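Local coordinates for protein putative streptothricin acetyltransferase (Bacillus anthracis, PDB 3PP9) that probably transfers the acetyl group of acetyl coenzyme A to an amine of streptothricin or a related substrate, as a GNAT-family acetyltransferase, at residues I22-F26 with T107-R113; N98-I103 with M134-E140; R42-T46 with I159-D163. All blocks are in the same frame, centred on the assembly; numbering follows the deposited sequence. Where two conformers were deposited one is given.

Contact 1 of 3, residues I22-F26 with T107-R113; sequences IDDSF and TVDKKYR. With ACO (acetyl coenzyme *a), chain D.
Ser25 O is gripped end-on by the guanidinium of Arg113, with NH1 and NH2 each 2.8 Å from this one oxygen. The oxygen lies almost in the guanidinium plane, 5° out of it, so the two N-H groups converge on it from that edge. Along another edge NE donates to Val108 O at 2.8 Å, nearly straight at 167°. These bonds fix the plane's rotation, and each face has a neighbour: Lys110 CA sits over one, toward the rim, while ACO C7P lies 3.5 Å above the centre of the opposite face. With the side chain extended from CG to NE, the arginine reaches from the turn after the strand across to residues 22-26.

Asp23 ties the same two segments together through both backbone and side chain. Its backbone N donates to Asp109 OD1 at 3.0 Å, approaching from the anti side and out of the carboxylate plane, and its O accepts from Lys110 N. The carboxylate itself splits its work: OD1 accepts from Ser25 N, closing an Asx turn, and also from Ser25 OG, whereas OD2 forms a salt bridge with Lys110 NZ at 3.4 Å.

On the strand itself, Thr107 CG2 packs on Asp24 CB and Ile22 CG2; its OG1, bonded to Asp105, and Asp24 OD2 each accept from one bridging water. Val108 N donates to ACO O9P at 2.9 Å and 172°, the strand-to-pantetheine pairing familiar in GNAT enzymes. Thr114, Gly116 and Gly118, just beyond, bond the cofactor too, and Phe26 CD1 touches ACO O5P from residues 22-26. Because Arg113 uses its edges on two backbone carbonyls and lays one face against the pantetheine arm, its charge is probably spent on holding the pocket wall together, with the cofactor packed against the result.

Contact 2 of 3, residues N98-I103 with M134-E140; sequences NNYAYI and MPGIMLE. With ACO (acetyl coenzyme *a), chain D.
Strands 101-103 and 136-140 run parallel, their axes 4.6 Å apart and inclined by 31°, joined by the hydrogen bonds Ala101 N to Gly136 O, Met138 N to Ala101 O and Ile103 N to Met138 O. They are the two strands of a beta-alpha-beta crossover in the GNAT sheet, with helix 117-131 between them in the chain. Ala101, Ile103 and Ile137 touch that helix. Among themselves, Ile103 CG1 rests 3.7 Å from Ile137 CG2, and Ala101 CB touches the selenium of Met134, modelled like Met138 as selenomethionine.

On the other face, Met138 has CG between its backbone N and carbonyl carbon (chi1 60°), which brings CG to 3.8 Å from Tyr102 CD2; SE lies further on, beside Asn98 and oblique to the Tyr100 ring, a Met-aromatic contact. Tyr100 lays one ring face over Gly136, whose CA makes a CH-pi contact 3.8 Å from the ring centroid, and Pro135 CG meets CE1 of the same ring. The second subunit closes on this end, where its Val166 O accepts from Asn98 ND2. At the opposite end the strands reach the acetyl group: Ile103 O lies 3.4 Å and Glu140 O 3.5 Å from ACO CH3, and a water bridges Ile103 O to Glu140 N.

Contact 3 of 3, residues R42-T46 with I159-D163; sequences RIEYT and IGGFD
Apolar packing carries most of this contact, and Ile43 is at its centre. Its CG2 branch, anti to the backbone N (CG1 at chi1 -66°), meets Ile159 CG2 at 3.7 Å and comes to the edge of the Phe162 ring, near the ring plane, 3.5 Å from CE2. The CD1 end of the same side chain reaches further, settling 3.6 Å from Gly161 N and also against Phe162 CE2, so one isoleucine touches the ring through CG2 and CD1, and the backbone through CD1. Tyr45 adds a lighter touch: its CD2 is 4.0 Å from Ile159 CD1, the two side chains crossing at about a right angle, while its hydroxyl bonds to Lys150 and Glu153.

The backbones do not pair here. Strand 43-46 passes strand 159-163 at 80°, with 7.5 Å between axes, laying the two-stranded hairpin sheet 25-36/43-56 across strand 158-163, an outermost strand of the main GNAT sheet within this chain. Gly160 and Gly161 both face Tyr180 in a classic beta bulge, and Ile43 CD1 packs beside the peptide that links them.

Polar bridging is left to one water, which donates to Ile43 O at 3.1 Å and to Ile159 O at 2.7 Å. Across the dimer interface, Gly161, Phe162 and Asp163 pair antiparallel with a strand of the second subunit, where Phe162 meets its counterpart ring and Phe164 of that subunit packs on Ile43.

In the fold
Contacts 1 and 2 share strand 101-108: contact 2 pairs its first residues with strand 136-142 inside the sheet, and contact 1 joins its last ones to the start of the hairpin. Both touch acetyl coenzyme A, contact 2 at the acetyl group and contact 1 along the pantetheine arm. Contact 3 binds the next strand of that hairpin to an outermost strand of the sheet, 158-163, about 26 Å from contact 1 between centres. Contacts 2 and 3 are buried and both meet the second subunit; contact 1 is partly exposed. The chemistry follows: charged and carbonyl bonds in contact 1, regular strand pairing with apolar faces in contact 2, and mainly side-chain packing in contact 3.

Contact 1 of 3, residues I22-F26 with T107-R113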
loop_
_atom_site.group_PDB
_atom_site.type_symbol
_atom_site.label_atom_id
_atom_site.label_comp_id
_atom_site.label_asym_id
_atom_site.label_seq_id
_atom_site.Cartn_x
_atom_site.Cartn_y
_atom_site.Cartn_z
ATOM N N ILE A 22 -14.154 8.239 21.931
ATOM C CA ILE A 22 -14.702 6.985 21.471
ATOM C C ILE A 22 -13.650 5.940 21.760
ATOM O O ILE A 22 -12.489 6.138 21.431
ATOM C CB ILE A 22 -15.045 7.087 19.994
ATOM C CG1 ILE A 22 -16.284 7.985 19.848
ATOM C CG2 ILE A 22 -15.306 5.713 19.404
ATOM C CD1 ILE A 22 -16.658 8.296 18.464
ATOM N N ASP A 23 -14.059 4.845 22.400
ATOM C CA ASP A 23 -13.132 3.772 22.748
ATOM C C ASP A 23 -12.918 2.886 21.520
ATOM O O ASP A 23 -13.808 2.112 21.178
ATOM C CB ASP A 23 -13.714 2.963 23.905
ATOM C CG ASP A 23 -12.759 1.890 24.424
ATOM O OD1 ASP A 23 -11.726 1.621 23.779
ATOM O OD2 ASP A 23 -13.040 1.332 25.500
ATOM N N ASP A 24 -11.766 3.015 20.862
ATOM C CA ASP A 24 -11.459 2.191 19.684
ATOM C C ASP A 24 -10.539 1.040 20.044
ATOM O O ASP A 24 -9.982 0.394 19.152
ATOM C CB ASP A 24 -10.856 2.978 18.486
ATOM C CG ASP A 24 -9.412 3.444 18.715
ATOM O OD1 ASP A 24 -8.895 3.321 19.835
ATOM O OD2 ASP A 24 -8.781 3.942 17.740
ATOM N N SER A 25 -10.371 0.765 21.334
ATOM C CA SER A 25 -9.523 -0.344 21.731
ATOM C C SER A 25 -10.242 -1.661 21.510
ATOM O O SER A 25 -11.476 -1.732 21.477
ATOM C CB SER A 25 -9.072 -0.227 23.198
ATOM O OG SER A 25 -10.138 -0.399 24.124
ATOM N N PHE A 26 -9.445 -2.717 21.371
ATOM C CA PHE A 26 -9.975 -4.053 21.180
ATOM C C PHE A 26 -9.023 -5.063 21.767
ATOM O O PHE A 26 -7.872 -4.758 22.077
ATOM C CB PHE A 26 -10.258 -4.352 19.710
ATOM C CG PHE A 26 -9.067 -4.245 18.820
ATOM C CD1 PHE A 26 -8.708 -3.016 18.281
ATOM C CD2 PHE A 26 -8.332 -5.366 18.474
ATOM C CE1 PHE A 26 -7.622 -2.892 17.435
ATOM C CE2 PHE A 26 -7.241 -5.250 17.627
ATOM C CZ PHE A 26 -6.879 -4.014 17.122
ATOM N N THR A 107 -14.616 2.651 13.274
ATOM C CA THR A 107 -14.655 2.414 14.705
ATOM C C THR A 107 -16.052 2.545 15.259
ATOM O O THR A 107 -16.771 3.481 14.935
ATOM C CB THR A 107 -13.792 3.423 15.478
ATOM O OG1 THR A 107 -12.403 3.218 15.173
ATOM C CG2 THR A 107 -13.965 3.263 16.998
ATOM N N VAL A 108 -16.431 1.575 16.087
ATOM C CA VAL A 108 -17.676 1.630 16.830
ATOM C C VAL A 108 -17.227 1.628 18.310
ATOM O O VAL A 108 -16.371 0.817 18.724
ATOM C CB VAL A 108 -18.631 0.466 16.503
ATOM C CG1 VAL A 108 -19.801 0.410 17.503
ATOM C CG2 VAL A 108 -19.149 0.606 15.075
ATOM N N ASP A 109 -17.760 2.557 19.101
ATOM C CA ASP A 109 -17.432 2.664 20.525
ATOM C C ASP A 109 -17.563 1.263 21.129
ATOM O O ASP A 109 -18.552 0.566 20.893
ATOM C CB ASP A 109 -18.405 3.654 21.176
ATOM C CG ASP A 109 -18.025 4.077 22.602
ATOM O OD1 ASP A 109 -16.854 4.019 23.005
ATOM O OD2 ASP A 109 -18.941 4.562 23.313
ATOM N N LYS A 110 -16.578 0.866 21.927
ATOM C CA LYS A 110 -16.532 -0.478 22.503
ATOM C C LYS A 110 -17.838 -0.981 23.091
ATOM O O LYS A 110 -18.276 -2.094 22.769
ATOM C CB LYS A 110 -15.406 -0.593 23.550
ATOM C CG LYS A 110 -15.174 -2.030 24.014
ATOM C CD LYS A 110 -13.940 -2.163 24.899
ATOM C CE LYS A 110 -14.134 -1.537 26.255
ATOM N NZ LYS A 110 -12.920 -1.619 27.127
ATOM N N LYS A 111 -18.504 -0.156 23.885
ATOM C CA LYS A 111 -19.718 -0.625 24.518
ATOM C C LYS A 111 -20.876 -0.955 23.586
ATOM O O LYS A 111 -21.768 -1.677 23.993
ATOM C CB LYS A 111 -20.191 0.357 25.603
ATOM C CG LYS A 111 -20.818 1.607 25.075
ATOM C CD LYS A 111 -21.315 2.528 26.210
ATOM C CE LYS A 111 -20.186 3.206 26.990
ATOM N NZ LYS A 111 -19.478 4.206 26.139
ATOM N N TYR A 112 -20.845 -0.460 22.347
ATOM C CA TYR A 112 -21.925 -0.686 21.402
ATOM C C TYR A 112 -21.632 -1.687 20.291
ATOM O O TYR A 112 -22.426 -1.808 19.349
ATOM C CB TYR A 112 -22.346 0.637 20.751
ATOM C CG TYR A 112 -22.897 1.648 21.718
ATOM C CD1 TYR A 112 -24.171 1.514 22.206
ATOM C CD2 TYR A 112 -22.154 2.747 22.132
ATOM C CE1 TYR A 112 -24.691 2.430 23.091
ATOM C CE2 TYR A 112 -22.673 3.672 23.034
ATOM C CZ TYR A 112 -23.944 3.501 23.504
ATOM O OH TYR A 112 -24.510 4.388 24.399
ATOM N N ARG A 113 -20.503 -2.377 20.364
ATOM C CA ARG A 113 -20.167 -3.342 19.311
ATOM C C ARG A 113 -21.030 -4.589 19.337
ATOM O O ARG A 113 -21.578 -4.970 20.372
ATOM C CB ARG A 113 -18.713 -3.730 19.398
ATOM C CG ARG A 113 -17.771 -2.578 19.122
ATOM C CD ARG A 113 -16.315 -2.991 19.266
ATOM N NE ARG A 113 -15.491 -1.791 19.392
ATOM C CZ ARG A 113 -14.286 -1.757 19.926
ATOM N NH1 ARG A 113 -13.703 -2.880 20.341
ATOM N NH2 ARG A 113 -13.679 -0.595 20.078
HETATM N N1A ACO D . -16.099 -11.688 15.909
HETATM C C2A ACO D . -16.833 -12.323 14.976
HETATM N N3A ACO D . -17.754 -11.704 14.222
HETATM C C4A ACO D . -17.977 -10.375 14.384
HETATM C C5A ACO D . -17.223 -9.633 15.398
HETATM C C6A ACO D . -16.246 -10.376 16.188
HETATM N N6A ACO D . -15.532 -9.727 17.128
HETATM N N7A ACO D . -17.640 -8.362 15.364
HETATM C C8A ACO D . -18.594 -8.285 14.408
HETATM N N9A ACO D . -18.784 -9.482 13.822
HETATM C C1B ACO D . -19.771 -9.824 12.786
HETATM C C2B ACO D . -21.148 -9.800 13.454
HETATM O O2B ACO D . -21.521 -11.012 14.123
HETATM C C3B ACO D . -22.070 -9.467 12.312
HETATM O O3B ACO D . -22.422 -10.668 11.639
HETATM P P3B ACO D . -23.906 -10.963 11.097
HETATM O O7A ACO D . -24.157 -9.882 10.067
HETATM O O8A ACO D . -24.754 -10.859 12.339
HETATM O O9A ACO D . -23.750 -12.359 10.528
HETATM C C4B ACO D . -21.217 -8.604 11.403
HETATM O O4B ACO D . -19.844 -8.888 11.716
HETATM C C5B ACO D . -21.522 -7.124 11.601
HETATM O O5B ACO D . -21.074 -6.743 12.904
HETATM P P1A ACO D . -21.483 -5.325 13.531
HETATM O O1A ACO D . -22.241 -5.549 14.819
HETATM O O2A ACO D . -22.116 -4.524 12.432
HETATM O O3A ACO D . -20.007 -4.750 13.858
HETATM P P2A ACO D . -19.628 -3.648 14.948
HETATM O O4A ACO D . -19.230 -4.427 16.168
HETATM O O5A ACO D . -20.668 -2.568 15.075
HETATM O O6A ACO D . -18.339 -2.931 14.289
HETATM C CBP ACO D . -15.938 -2.935 14.155
HETATM C CCP ACO D . -17.226 -3.677 13.822
HETATM C CDP ACO D . -14.768 -3.680 13.529
HETATM C CEP ACO D . -16.014 -1.515 13.600
HETATM C CAP ACO D . -15.757 -2.861 15.677
HETATM O OAP ACO D . -15.456 -4.188 16.188
HETATM C C9P ACO D . -14.638 -1.961 16.118
HETATM O O9P ACO D . -14.778 -0.764 16.173
HETATM N N8P ACO D . -13.468 -2.512 16.467
HETATM C C7P ACO D . -12.334 -1.731 16.969
HETATM C C6P ACO D . -11.704 -0.842 15.930
HETATM C C5P ACO D . -11.261 -1.685 14.768
HETATM O O5P ACO D . -10.723 -2.764 14.931
HETATM N N4P ACO D . -11.486 -1.201 13.567
HETATM C C3P ACO D . -11.114 -1.877 12.338
HETATM C C2P ACO D . -9.627 -1.603 12.121
HETATM S S1P ACO D . -9.140 -1.869 10.429
HETATM C C ACO D . -9.682 -0.463 9.666
HETATM O O ACO D . -10.273 0.390 10.295
HETATM C CH3 ACO D . -9.436 -0.298 8.206
HETATM O O HOH W 1 -10.286 4.822 15.717
#

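Contact 2 of 3, residues N98-I103 with M134-E140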
loop_
_atom_site.group_PDB
_atom_site.type_symbol
_atom_site.label_atom_id
_atom_site.label_comp_id
_atom_site.label_asym_id
_atom_site.label_seq_id
_atom_site.Cartn_x
_atom_site.Cartn_y
_atom_site.Cartn_z
ATOM N N ASN A 98 -6.249 3.178 -7.156
ATOM C CA ASN A 98 -6.839 2.158 -8.028
ATOM C C ASN A 98 -8.340 2.341 -8.199
ATOM O O ASN A 98 -9.029 1.435 -8.653
ATOM C CB ASN A 98 -6.564 0.757 -7.496
ATOM C CG ASN A 98 -7.353 0.446 -6.259
ATOM O OD1 ASN A 98 -7.791 1.353 -5.548
ATOM N ND2 ASN A 98 -7.525 -0.848 -5.969
ATOM N N ASN A 99 -8.834 3.519 -7.824
ATOM C CA ASN A 99 -10.235 3.871 -7.935
ATOM C C ASN A 99 -11.162 3.340 -6.870
ATOM O O ASN A 99 -12.281 3.799 -6.788
ATOM C CB ASN A 99 -10.791 3.621 -9.343
ATOM C CG ASN A 99 -10.166 4.538 -10.381
ATOM O OD1 ASN A 99 -9.938 4.134 -11.518
ATOM N ND2 ASN A 99 -9.870 5.776 -9.984
ATOM N N TYR A 100 -10.713 2.426 -6.011
ATOM C CA TYR A 100 -11.586 1.933 -4.967
ATOM C C TYR A 100 -11.708 2.914 -3.817
ATOM O O TYR A 100 -10.836 3.756 -3.585
ATOM C CB TYR A 100 -11.019 0.624 -4.360
ATOM C CG TYR A 100 -11.402 -0.669 -5.042
ATOM C CD1 TYR A 100 -11.323 -0.810 -6.415
ATOM C CD2 TYR A 100 -11.779 -1.783 -4.294
ATOM C CE1 TYR A 100 -11.682 -1.991 -7.029
ATOM C CE2 TYR A 100 -12.123 -2.987 -4.921
ATOM C CZ TYR A 100 -12.068 -3.069 -6.288
ATOM O OH TYR A 100 -12.387 -4.226 -6.980
ATOM N N ALA A 101 -12.830 2.824 -3.121
ATOM C CA ALA A 101 -13.004 3.564 -1.887
ATOM C C ALA A 101 -12.088 2.798 -0.925
ATOM O O ALA A 101 -11.998 1.570 -1.002
ATOM C CB ALA A 101 -14.419 3.497 -1.419
ATOM N N TYR A 102 -11.413 3.520 -0.045
ATOM C CA TYR A 102 -10.477 2.939 0.917
ATOM C C TYR A 102 -10.896 3.357 2.322
ATOM O O TYR A 102 -11.050 4.545 2.617
ATOM C CB TYR A 102 -9.065 3.470 0.601
ATOM C CG TYR A 102 -7.953 2.870 1.412
ATOM C CD1 TYR A 102 -7.644 3.362 2.673
ATOM C CD2 TYR A 102 -7.185 1.840 0.900
ATOM C CE1 TYR A 102 -6.609 2.825 3.418
ATOM C CE2 TYR A 102 -6.162 1.279 1.662
ATOM C CZ TYR A 102 -5.888 1.778 2.911
ATOM O OH TYR A 102 -4.862 1.233 3.656
ATOM N N ILE A 103 -11.070 2.368 3.193
ATOM C CA ILE A 103 -11.451 2.644 4.569
ATOM C C ILE A 103 -10.186 2.866 5.385
ATOM O O ILE A 103 -9.433 1.936 5.650
ATOM C CB ILE A 103 -12.242 1.487 5.193
ATOM C CG1 ILE A 103 -13.492 1.155 4.378
ATOM C CG2 ILE A 103 -12.570 1.850 6.665
ATOM C CD1 ILE A 103 -14.253 -0.090 4.883
HETATM N N MSE A 134 -16.885 4.535 -8.026
HETATM C CA MSE A 134 -15.822 3.680 -7.541
HETATM C C MSE A 134 -16.319 2.249 -7.653
HETATM O O MSE A 134 -17.433 1.944 -7.238
HETATM C CB MSE A 134 -15.495 4.067 -6.114
HETATM C CG MSE A 134 -14.788 5.408 -6.048
HETATM SE SE MSE A 134 -14.536 6.065 -4.226
HETATM C CE MSE A 134 -15.958 7.439 -4.252
ATOM N N PRO A 135 -15.481 1.354 -8.182
ATOM C CA PRO A 135 -15.910 -0.022 -8.401
ATOM C C PRO A 135 -15.886 -0.975 -7.212
ATOM O O PRO A 135 -16.265 -2.142 -7.371
ATOM C CB PRO A 135 -14.955 -0.494 -9.501
ATOM C CG PRO A 135 -13.689 0.230 -9.207
ATOM C CD PRO A 135 -14.133 1.601 -8.722
ATOM N N GLY A 136 -15.470 -0.508 -6.039
ATOM C CA GLY A 136 -15.432 -1.348 -4.862
ATOM C C GLY A 136 -14.871 -0.594 -3.682
ATOM O O GLY A 136 -14.637 0.619 -3.765
ATOM N N ILE A 137 -14.671 -1.321 -2.590
ATOM C CA ILE A 137 -14.131 -0.756 -1.366
ATOM C C ILE A 137 -13.041 -1.699 -0.885
ATOM O O ILE A 137 -13.131 -2.909 -1.067
ATOM C CB ILE A 137 -15.156 -0.697 -0.242
ATOM C CG1 ILE A 137 -16.429 0.012 -0.648
ATOM C CG2 ILE A 137 -14.533 -0.050 0.989
ATOM C CD1 ILE A 137 -17.468 -0.006 0.467
HETATM N N MSE A 138 -12.001 -1.153 -0.281
HETATM C CA MSE A 138 -10.902 -1.976 0.236
HETATM C C MSE A 138 -10.350 -1.380 1.501
HETATM O O MSE A 138 -10.654 -0.238 1.849
HETATM C CB MSE A 138 -9.771 -2.057 -0.771
HETATM C CG MSE A 138 -9.214 -0.694 -1.089
HETATM SE SE MSE A 138 -7.775 -0.675 -2.366
HETATM C CE MSE A 138 -6.312 -1.296 -1.425
ATOM N N LEU A 139 -9.512 -2.164 2.175
ATOM C CA LEU A 139 -8.886 -1.705 3.406
ATOM C C LEU A 139 -7.765 -2.647 3.791
ATOM O O LEU A 139 -7.555 -3.672 3.154
ATOM C CB LEU A 139 -9.927 -1.592 4.533
ATOM C CG LEU A 139 -10.708 -2.802 5.067
ATOM C CD1 LEU A 139 -11.664 -3.382 4.079
ATOM C CD2 LEU A 139 -9.826 -3.888 5.704
ATOM N N GLU A 140 -6.977 -2.216 4.773
ATOM C CA GLU A 140 -5.889 -3.011 5.318
ATOM C C GLU A 140 -6.153 -3.160 6.789
ATOM O O GLU A 140 -6.657 -2.237 7.437
ATOM C CB GLU A 140 -4.528 -2.327 5.146
ATOM C CG GLU A 140 -3.327 -3.093 5.746
ATOM C CD GLU A 140 -3.179 -3.024 7.284
ATOM O OE1 GLU A 140 -3.931 -2.294 7.967
ATOM O OE2 GLU A 140 -2.263 -3.691 7.808
HETATM N N1A ACO D . -16.099 -11.688 15.909
HETATM C C2A ACO D . -16.833 -12.323 14.976
HETATM N N3A ACO D . -17.754 -11.704 14.222
HETATM C C4A ACO D . -17.977 -10.375 14.384
HETATM C C5A ACO D . -17.223 -9.633 15.398
HETATM C C6A ACO D . -16.246 -10.376 16.188
HETATM N N6A ACO D . -15.532 -9.727 17.128
HETATM N N7A ACO D . -17.640 -8.362 15.364
HETATM C C8A ACO D . -18.594 -8.285 14.408
HETATM N N9A ACO D . -18.784 -9.482 13.822
HETATM C C1B ACO D . -19.771 -9.824 12.786
HETATM C C2B ACO D . -21.148 -9.800 13.454
HETATM O O2B ACO D . -21.521 -11.012 14.123
HETATM C C3B ACO D . -22.070 -9.467 12.312
HETATM O O3B ACO D . -22.422 -10.668 11.639
HETATM P P3B ACO D . -23.906 -10.963 11.097
HETATM O O7A ACO D . -24.157 -9.882 10.067
HETATM O O8A ACO D . -24.754 -10.859 12.339
HETATM O O9A ACO D . -23.750 -12.359 10.528
HETATM C C4B ACO D . -21.217 -8.604 11.403
HETATM O O4B ACO D . -19.844 -8.888 11.716
HETATM C C5B ACO D . -21.522 -7.124 11.601
HETATM O O5B ACO D . -21.074 -6.743 12.904
HETATM P P1A ACO D . -21.483 -5.325 13.531
HETATM O O1A ACO D . -22.241 -5.549 14.819
HETATM O O2A ACO D . -22.116 -4.524 12.432
HETATM O O3A ACO D . -20.007 -4.750 13.858
HETATM P P2A ACO D . -19.628 -3.648 14.948
HETATM O O4A ACO D . -19.230 -4.427 16.168
HETATM O O5A ACO D . -20.668 -2.568 15.075
HETATM O O6A ACO D . -18.339 -2.931 14.289
HETATM C CBP ACO D . -15.938 -2.935 14.155
HETATM C CCP ACO D . -17.226 -3.677 13.822
HETATM C CDP ACO D . -14.768 -3.680 13.529
HETATM C CEP ACO D . -16.014 -1.515 13.600
HETATM C CAP ACO D . -15.757 -2.861 15.677
HETATM O OAP ACO D . -15.456 -4.188 16.188
HETATM C C9P ACO D . -14.638 -1.961 16.118
HETATM O O9P ACO D . -14.778 -0.764 16.173
HETATM N N8P ACO D . -13.468 -2.512 16.467
HETATM C C7P ACO D . -12.334 -1.731 16.969
HETATM C C6P ACO D . -11.704 -0.842 15.930
HETATM C C5P ACO D . -11.261 -1.685 14.768
HETATM O O5P ACO D . -10.723 -2.764 14.931
HETATM N N4P ACO D . -11.486 -1.201 13.567
HETATM C C3P ACO D . -11.114 -1.877 12.338
HETATM C C2P ACO D . -9.627 -1.603 12.121
HETATM S S1P ACO D . -9.140 -1.869 10.429
HETATM C C ACO D . -9.682 -0.463 9.666
HETATM O O ACO D . -10.273 0.390 10.295
HETATM C CH3 ACO D . -9.436 -0.298 8.206
HETATM O O HOH W 2 -7.086 0.510 5.865
#

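Contact 3 of 3, residues R42-T46 with I159-D163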
loop_
_atom_site.group_PDB
_atom_site.type_symbol
_atom_site.label_atom_id
_atom_site.label_comp_id
_atom_site.label_asym_id
_atom_site.label_seq_id
_atom_site.Cartn_x
_atom_site.Cartn_y
_atom_site.Cartn_z
ATOM N N ARG A 42 -6.554 -18.294 -4.379
ATOM C CA ARG A 42 -7.335 -18.041 -3.192
ATOM C C ARG A 42 -6.453 -18.047 -1.956
ATOM O O ARG A 42 -5.722 -19.008 -1.697
ATOM C CB ARG A 42 -8.409 -19.120 -3.056
ATOM C CG ARG A 42 -9.438 -18.895 -1.966
ATOM C CD ARG A 42 -10.329 -20.128 -1.825
ATOM N NE ARG A 42 -11.457 -19.868 -0.933
ATOM C CZ ARG A 42 -12.634 -19.385 -1.335
ATOM N NH1 ARG A 42 -12.847 -19.087 -2.613
ATOM N NH2 ARG A 42 -13.605 -19.181 -0.448
ATOM N N ILE A 43 -6.524 -16.954 -1.216
ATOM C CA ILE A 43 -5.785 -16.815 0.018
ATOM C C ILE A 43 -6.717 -17.320 1.097
ATOM O O ILE A 43 -7.851 -16.847 1.231
ATOM C CB ILE A 43 -5.396 -15.365 0.297
ATOM C CG1 ILE A 43 -4.393 -14.891 -0.758
ATOM C CG2 ILE A 43 -4.791 -15.248 1.699
ATOM C CD1 ILE A 43 -4.063 -13.409 -0.679
ATOM N N GLU A 44 -6.240 -18.286 1.865
ATOM C CA GLU A 44 -7.038 -18.867 2.914
ATOM C C GLU A 44 -6.373 -18.614 4.242
ATOM O O GLU A 44 -5.248 -18.128 4.322
ATOM C CB GLU A 44 -7.174 -20.370 2.689
ATOM C CG GLU A 44 -7.863 -20.726 1.386
ATOM C CD GLU A 44 -7.941 -22.217 1.146
ATOM O OE1 GLU A 44 -7.136 -22.972 1.734
ATOM O OE2 GLU A 44 -8.795 -22.631 0.338
ATOM N N TYR A 45 -7.083 -18.932 5.306
ATOM C CA TYR A 45 -6.500 -18.728 6.596
ATOM C C TYR A 45 -7.099 -19.665 7.612
ATOM O O TYR A 45 -8.152 -20.275 7.389
ATOM C CB TYR A 45 -6.735 -17.285 7.087
ATOM C CG TYR A 45 -8.176 -16.978 7.443
ATOM C CD1 TYR A 45 -8.700 -17.352 8.686
ATOM C CD2 TYR A 45 -9.009 -16.323 6.555
ATOM C CE1 TYR A 45 -10.004 -17.092 9.023
ATOM C CE2 TYR A 45 -10.314 -16.054 6.879
ATOM C CZ TYR A 45 -10.811 -16.442 8.130
ATOM O OH TYR A 45 -12.116 -16.199 8.490
ATOM N N THR A 46 -6.374 -19.790 8.711
ATOM C CA THR A 46 -6.819 -20.554 9.870
ATOM C C THR A 46 -6.568 -19.577 11.011
ATOM O O THR A 46 -5.771 -18.640 10.879
ATOM C CB THR A 46 -6.088 -21.886 10.098
ATOM O OG1 THR A 46 -4.685 -21.672 10.327
ATOM C CG2 THR A 46 -6.300 -22.829 8.911
ATOM N N ILE A 159 -10.046 -11.623 0.996
ATOM C CA ILE A 159 -8.628 -11.283 1.086
ATOM C C ILE A 159 -8.005 -11.308 -0.311
ATOM O O ILE A 159 -8.093 -12.311 -1.028
ATOM C CB ILE A 159 -7.869 -12.264 1.961
ATOM C CG1 ILE A 159 -8.420 -12.219 3.387
ATOM C CG2 ILE A 159 -6.393 -11.890 1.967
ATOM C CD1 ILE A 159 -7.772 -13.221 4.317
ATOM N N GLY A 160 -7.377 -10.188 -0.679
ATOM C CA GLY A 160 -6.717 -10.070 -1.966
ATOM C C GLY A 160 -5.202 -10.076 -1.891
ATOM O O GLY A 160 -4.540 -10.287 -2.890
ATOM N N GLY A 161 -4.653 -9.843 -0.705
ATOM C CA GLY A 161 -3.211 -9.824 -0.564
ATOM C C GLY A 161 -2.777 -9.733 0.878
ATOM O O GLY A 161 -3.601 -9.594 1.769
ATOM N N PHE A 162 -1.472 -9.835 1.095
ATOM C CA PHE A 162 -0.918 -9.764 2.443
ATOM C C PHE A 162 0.544 -9.373 2.348
ATOM O O PHE A 162 1.148 -9.437 1.269
ATOM C CB PHE A 162 -1.173 -11.044 3.271
ATOM C CG PHE A 162 -0.761 -12.334 2.627
ATOM C CD1 PHE A 162 0.557 -12.747 2.637
ATOM C CD2 PHE A 162 -1.731 -13.203 2.139
ATOM C CE1 PHE A 162 0.911 -13.983 2.084
ATOM C CE2 PHE A 162 -1.390 -14.433 1.589
ATOM C CZ PHE A 162 -0.072 -14.816 1.560
ATOM N N ASP A 163 1.115 -8.963 3.467
ATOM C CA ASP A 163 2.503 -8.542 3.472
ATOM C C ASP A 163 3.127 -8.852 4.836
ATOM O O ASP A 163 2.686 -8.341 5.871
ATOM C CB ASP A 163 2.591 -7.062 3.120
ATOM C CG ASP A 163 3.987 -6.616 2.828
ATOM O OD1 ASP A 163 4.877 -6.907 3.651
ATOM O OD2 ASP A 163 4.169 -5.934 1.782
HETATM O O HOH W 3 -9.068 -14.857 -0.882
#